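Local atomic coordinates of phenylalanine ammonia-lyase (Rhodosporidium toruloides, PDB entry 1Y2M), a protein that catalyses the non-oxidative deamination of L-phenylalanine and L-tyrosine, releasing ammonium to give trans-cinnamic and p-coumaric acid. Residues B[80-85]-B[193-198]; B[189-194]-B[223-228]. All blocks are in the same frame, centred on the assembly; numbering follows the deposited sequence.

Contact 1 of 2, residues B[80-85]-B[193-198]; sequences RPVRVK and NFLNHG
Val82 and Asn196 join strand 82-84 to the last turn of the helix segment 193-197, whose axes run nearly antiparallel at 158° and approach to 8.1 Å. The carboxamide of Asn196 reads the backbone of Val82 from both of its polar ends. Its OD1 accepts the Val82 N-H at 2.8 Å, while its ND2 donates to Val82 O at 2.7 Å, and that carbonyl oxygen lies close to the amide plane. Both bonds are fairly straight, so together they fix the rotation of the amide. CG stands anti to the carbonyl carbon of Asn196 (chi1 -63°), which carries the group off the flank of the helix to the strand. Asparagine suits the place because one short side chain offers a donor and an acceptor side by side. OD1 is gripped a second time by a water, which donates to it and also, at 2.6 Å, to Arg80 O. An alanine at Asn196 would probably leave the N-H and C=O of Val82 without these mates and the water with one protein acceptor fewer. Beside the amide, Val82 and Leu195 add an apolar touch: Leu195 CD1 lies 4.1 Å from Val82 CB, a fit for branched aliphatic residues that are both buried. Arg83 brushes Asn196 ND2 with its CG at 4.0 Å, the two side chains crossing at about a right angle. Gly198, the first residue to leave helical geometry, has the positive phi of a Schellman motif. Strand 82-84 pairs in parallel with strand 60-62, against whose Leu62 Val82 also packs, and Leu195 reaches on to Met169 and Thr170 of helix 162-176.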
loop_
_atom_site.group_PDB
_atom_site.type_symbol
_atom_site.label_atom_id
_atom_site.label_comp_id
_atom_site.label_asym_id
_atom_site.label_seq_id
_atom_site.Cartn_x
_atom_site.Cartn_y
_atom_site.Cartn_z
ATOM N N ARG B 80 18.461 -28.797 -18.281
ATOM C CA ARG B 80 19.676 -29.451 -17.859
ATOM C C ARG B 80 19.395 -30.708 -17.082
ATOM O O ARG B 80 18.513 -30.686 -16.209
ATOM C CB ARG B 80 20.456 -28.553 -16.936
ATOM C CG ARG B 80 21.835 -29.101 -16.610
ATOM C CD ARG B 80 22.512 -28.071 -15.814
ATOM N NE ARG B 80 23.877 -28.434 -15.436
ATOM C CZ ARG B 80 24.581 -27.711 -14.578
ATOM N NH1 ARG B 80 24.064 -26.573 -14.076
ATOM N NH2 ARG B 80 25.795 -28.104 -14.241
ATOM N N PRO B 81 20.106 -31.805 -17.385
ATOM C CA PRO B 81 19.879 -33.032 -16.619
ATOM C C PRO B 81 20.269 -32.832 -15.159
ATOM O O PRO B 81 21.209 -32.096 -14.882
ATOM C CB PRO B 81 20.828 -34.039 -17.257
ATOM C CG PRO B 81 21.130 -33.505 -18.581
ATOM C CD PRO B 81 21.098 -32.014 -18.447
ATOM N N VAL B 82 19.600 -33.520 -14.248
ATOM C CA VAL B 82 19.827 -33.356 -12.817
ATOM C C VAL B 82 19.915 -34.748 -12.206
ATOM O O VAL B 82 19.120 -35.638 -12.551
ATOM C CB VAL B 82 18.687 -32.534 -12.158
ATOM C CG1 VAL B 82 18.837 -32.456 -10.653
ATOM C CG2 VAL B 82 18.595 -31.171 -12.767
ATOM N N ARG B 83 20.893 -34.960 -11.333
ATOM C CA ARG B 83 20.950 -36.186 -10.544
ATOM C C ARG B 83 21.540 -35.943 -9.146
ATOM O O ARG B 83 22.310 -35.016 -8.925
ATOM C CB ARG B 83 21.794 -37.258 -11.283
ATOM C CG ARG B 83 21.121 -37.868 -12.527
ATOM C CD ARG B 83 22.105 -38.694 -13.378
ATOM N NE ARG B 83 21.565 -39.962 -13.884
ATOM C CZ ARG B 83 21.349 -41.050 -13.133
ATOM N NH1 ARG B 83 21.578 -41.030 -11.819
ATOM N NH2 ARG B 83 20.875 -42.166 -13.691
ATOM N N VAL B 84 21.176 -36.791 -8.207
ATOM C CA VAL B 84 21.903 -36.852 -6.949
ATOM C C VAL B 84 23.326 -37.272 -7.251
ATOM O O VAL B 84 23.566 -38.233 -7.948
ATOM C CB VAL B 84 21.270 -37.846 -5.965
ATOM C CG1 VAL B 84 22.113 -37.958 -4.718
ATOM C CG2 VAL B 84 19.859 -37.422 -5.624
ATOM N N LYS B 85 24.286 -36.570 -6.662
ATOM C CA LYS B 85 25.680 -36.879 -6.893
ATOM C C LYS B 85 25.951 -38.372 -6.718
ATOM O O LYS B 85 25.512 -38.990 -5.751
ATOM C CB LYS B 85 26.575 -36.071 -5.958
ATOM C CG LYS B 85 28.034 -36.328 -6.218
ATOM C CD LYS B 85 28.923 -35.241 -5.701
ATOM C CE LYS B 85 30.402 -35.588 -5.896
ATOM N NZ LYS B 85 31.035 -35.726 -4.568
ATOM N N ASN B 193 14.114 -38.288 -12.000
ATOM C CA ASN B 193 13.573 -38.929 -13.220
ATOM C C ASN B 193 12.450 -38.100 -13.839
ATOM O O ASN B 193 12.417 -37.944 -15.066
ATOM C CB ASN B 193 13.112 -40.337 -12.950
ATOM C CG ASN B 193 14.235 -41.331 -12.861
ATOM O OD1 ASN B 193 15.312 -41.140 -13.446
ATOM N ND2 ASN B 193 13.996 -42.403 -12.147
ATOM N N PHE B 194 11.583 -37.492 -13.030
ATOM C CA PHE B 194 10.617 -36.538 -13.575
ATOM C C PHE B 194 11.317 -35.407 -14.287
ATOM O O PHE B 194 10.963 -35.035 -15.417
ATOM C CB PHE B 194 9.694 -35.976 -12.505
ATOM C CG PHE B 194 8.467 -36.807 -12.255
ATOM C CD1 PHE B 194 8.481 -38.179 -12.377
ATOM C CD2 PHE B 194 7.305 -36.192 -11.874
ATOM C CE1 PHE B 194 7.312 -38.900 -12.127
ATOM C CE2 PHE B 194 6.171 -36.890 -11.623
ATOM C CZ PHE B 194 6.165 -38.237 -11.756
ATOM N N LEU B 195 12.325 -34.819 -13.644
ATOM C CA LEU B 195 13.062 -33.752 -14.302
ATOM C C LEU B 195 13.659 -34.200 -15.645
ATOM O O LEU B 195 13.552 -33.503 -16.634
ATOM C CB LEU B 195 14.193 -33.195 -13.389
ATOM C CG LEU B 195 13.674 -32.324 -12.209
ATOM C CD1 LEU B 195 14.721 -32.224 -11.112
ATOM C CD2 LEU B 195 13.274 -30.947 -12.679
ATOM N N ASN B 196 14.319 -35.338 -15.638
ATOM C CA ASN B 196 15.147 -35.742 -16.769
ATOM C C ASN B 196 14.317 -36.260 -17.913
ATOM O O ASN B 196 14.794 -36.299 -19.028
ATOM C CB ASN B 196 16.208 -36.732 -16.336
ATOM C CG ASN B 196 17.177 -36.124 -15.337
ATOM O OD1 ASN B 196 17.374 -34.912 -15.329
ATOM N ND2 ASN B 196 17.788 -36.959 -14.504
ATOM N N HIS B 197 13.089 -36.659 -17.614
ATOM C CA HIS B 197 12.127 -37.083 -18.646
ATOM C C HIS B 197 11.087 -35.987 -18.959
ATOM O O HIS B 197 10.179 -36.220 -19.746
ATOM C CB HIS B 197 11.416 -38.363 -18.213
ATOM C CG HIS B 197 12.314 -39.559 -18.157
ATOM N ND1 HIS B 197 12.911 -40.081 -19.281
ATOM C CD2 HIS B 197 12.763 -40.298 -17.116
ATOM C CE1 HIS B 197 13.663 -41.115 -18.934
ATOM N NE2 HIS B 197 13.596 -41.266 -17.626
ATOM N N GLY B 198 11.234 -34.787 -18.397
ATOM C CA GLY B 198 10.359 -33.689 -18.713
ATOM C C GLY B 198 8.918 -33.914 -18.308
ATOM O O GLY B 198 7.971 -33.472 -19.019
HETATM O O HOH W 1 16.444 -32.324 -16.020
#

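Contact 2 of 2, residues B[189-194]-B[223-228]; sequences EALTNF and AAISGH
Ile225, at the C-terminal end of helix 215-225, pushes its side chain into the flank of helix 185-197 and meets Ala190, Leu191 and Phe194. Its CB lies 4.0 Å from Ala190 CB; the small alanine allows this close approach, where the two CA atoms are just 6.2 Å apart. At CB the chain branches. CG2, anti to the carbonyl carbon, sits over the centre of the Phe194 ring, 3.8 Å from the centroid and 11° off the ring normal, a CH-pi contact. The same methyl touches Leu191 CD2 at 3.8 Å, so this one group meets both an aromatic face and a leucine branch. The other arm, CG1, lies between the backbone N and the carbonyl carbon (chi1 61°), and the chain then extends (chi2 165°) to CD1, which ends 4.1 Å from Leu191 CG and also comes near Ala190 CB. Beta-branching suits the position, since one arm can lie over the ring while the other reaches Leu191 and Ala190.

This is helix-to-helix packing in the predominantly helical fold of the PAL/histidase family, with Ala190, Leu191 and Phe194 supplying one face of helix 185-197 at the i, i+1 and i+4 positions. Phe194 also reaches past Ile225: its CE2 is 3.9 Å from Ala224 CB, the small alanine letting the flat ring come close to the helix backbone. Just beyond, Gly227 departs from helical geometry with a positive phi, easy for glycine, in a Schellman motif with Gly227 N bonded to Ala224 O and His228 N to Ala223 O. Leu191 also packs against Met169, Arg172 and Val173 of helix 162-176, while His228 touches Gln687 of the second subunit.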
loop_
_atom_site.group_PDB
_atom_site.type_symbol
_atom_site.label_atom_id
_atom_site.label_comp_id
_atom_site.label_asym_id
_atom_site.label_seq_id
_atom_site.Cartn_x
_atom_site.Cartn_y
_atom_site.Cartn_z
ATOM N N GLU B 189 15.371 -39.940 -6.480
ATOM C CA GLU B 189 15.467 -40.386 -7.859
ATOM C C GLU B 189 14.153 -40.302 -8.632
ATOM O O GLU B 189 14.156 -40.093 -9.835
ATOM C CB GLU B 189 16.040 -41.822 -7.929
ATOM C CG GLU B 189 17.481 -41.864 -7.486
ATOM C CD GLU B 189 18.045 -43.298 -7.489
ATOM O OE1 GLU B 189 17.259 -44.284 -7.400
ATOM O OE2 GLU B 189 19.285 -43.439 -7.522
ATOM N N ALA B 190 13.027 -40.444 -7.951
ATOM C CA ALA B 190 11.716 -40.294 -8.629
ATOM C C ALA B 190 11.563 -38.871 -9.147
ATOM O O ALA B 190 11.117 -38.634 -10.263
ATOM C CB ALA B 190 10.613 -40.611 -7.696
ATOM N N LEU B 191 11.996 -37.923 -8.338
ATOM C CA LEU B 191 12.009 -36.509 -8.727
ATOM C C LEU B 191 12.995 -36.206 -9.846
ATOM O O LEU B 191 12.678 -35.488 -10.825
ATOM C CB LEU B 191 12.290 -35.613 -7.501
ATOM C CG LEU B 191 11.180 -35.658 -6.450
ATOM C CD1 LEU B 191 11.696 -35.062 -5.129
ATOM C CD2 LEU B 191 9.945 -34.927 -6.970
ATOM N N THR B 192 14.213 -36.731 -9.709
ATOM C CA THR B 192 15.187 -36.461 -10.772
ATOM C C THR B 192 14.776 -37.149 -12.094
ATOM O O THR B 192 14.984 -36.590 -13.169
ATOM C CB THR B 192 16.663 -36.772 -10.335
ATOM O OG1 THR B 192 16.794 -38.177 -10.065
ATOM C CG2 THR B 192 17.051 -35.961 -9.098
ATOM N N ASN B 193 14.114 -38.288 -12.000
ATOM C CA ASN B 193 13.573 -38.929 -13.220
ATOM C C ASN B 193 12.450 -38.100 -13.839
ATOM O O ASN B 193 12.417 -37.944 -15.066
ATOM C CB ASN B 193 13.112 -40.337 -12.950
ATOM C CG ASN B 193 14.235 -41.331 -12.861
ATOM O OD1 ASN B 193 15.312 -41.140 -13.446
ATOM N ND2 ASN B 193 13.996 -42.403 -12.147
ATOM N N PHE B 194 11.583 -37.492 -13.030
ATOM C CA PHE B 194 10.617 -36.538 -13.575
ATOM C C PHE B 194 11.317 -35.407 -14.287
ATOM O O PHE B 194 10.963 -35.035 -15.417
ATOM C CB PHE B 194 9.694 -35.976 -12.505
ATOM C CG PHE B 194 8.467 -36.807 -12.255
ATOM C CD1 PHE B 194 8.481 -38.179 -12.377
ATOM C CD2 PHE B 194 7.305 -36.192 -11.874
ATOM C CE1 PHE B 194 7.312 -38.900 -12.127
ATOM C CE2 PHE B 194 6.171 -36.890 -11.623
ATOM C CZ PHE B 194 6.165 -38.237 -11.756
ATOM N N ALA B 223 2.310 -36.180 -4.654
ATOM C CA ALA B 223 1.227 -36.994 -5.199
ATOM C C ALA B 223 1.539 -37.529 -6.619
ATOM O O ALA B 223 1.182 -38.638 -6.959
ATOM C CB ALA B 223 -0.060 -36.203 -5.191
ATOM N N ALA B 224 2.185 -36.690 -7.429
ATOM C CA ALA B 224 2.548 -37.059 -8.767
ATOM C C ALA B 224 3.567 -38.214 -8.761
ATOM O O ALA B 224 3.313 -39.236 -9.427
ATOM C CB ALA B 224 3.042 -35.883 -9.547
ATOM N N ILE B 225 4.688 -38.085 -8.054
ATOM C CA ILE B 225 5.664 -39.169 -8.046
ATOM C C ILE B 225 5.132 -40.459 -7.408
ATOM O O ILE B 225 5.652 -41.554 -7.653
ATOM C CB ILE B 225 7.029 -38.761 -7.410
ATOM C CG1 ILE B 225 6.884 -38.334 -5.941
ATOM C CG2 ILE B 225 7.652 -37.688 -8.224
ATOM C CD1 ILE B 225 8.221 -38.276 -5.206
ATOM N N SER B 226 4.130 -40.320 -6.541
ATOM C CA SER B 226 3.531 -41.472 -5.905
ATOM C C SER B 226 2.302 -42.014 -6.676
ATOM O O SER B 226 1.687 -43.002 -6.268
ATOM C CB SER B 226 3.224 -41.142 -4.434
ATOM O OG SER B 226 2.246 -40.187 -4.358
ATOM N N GLY B 227 1.958 -41.399 -7.799
ATOM C CA GLY B 227 0.914 -41.939 -8.653
ATOM C C GLY B 227 -0.493 -41.833 -8.068
ATOM O O GLY B 227 -1.323 -42.708 -8.315
ATOM N N HIS B 228 -0.753 -40.768 -7.299
ATOM C CA HIS B 228 -2.124 -40.493 -6.819
ATOM C C HIS B 228 -3.069 -40.586 -8.017
ATOM O O HIS B 228 -2.755 -40.096 -9.083
ATOM C CB HIS B 228 -2.221 -39.096 -6.228
ATOM C CG HIS B 228 -3.493 -38.835 -5.484
ATOM N ND1 HIS B 228 -4.704 -38.641 -6.115
ATOM C CD2 HIS B 228 -3.722 -38.656 -4.160
ATOM C CE1 HIS B 228 -5.631 -38.389 -5.205
ATOM N NE2 HIS B 228 -5.067 -38.395 -4.014
#

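How the contacts relate
The two contacts lie 11 Å apart, centre to centre, and both draw on helix 185-197, sharing Asn193 and Phe194. Along the chain, strand 82-84 comes first, then the common helix, then helix 215-225; contact 1 thus spans 107 intervening residues and contact 2 only 28. Contact 2 uses the earlier turns of the shared helix and contact 1 its C-terminal end. They touch through Thr192, whose CB lies 3.5 Å from Val82 O. The shared helix therefore ties the small parallel sheet of strands 60-62 and 82-84 to helix 215-225, with helix 162-176 packing against both contacts, away from the residues of the active site.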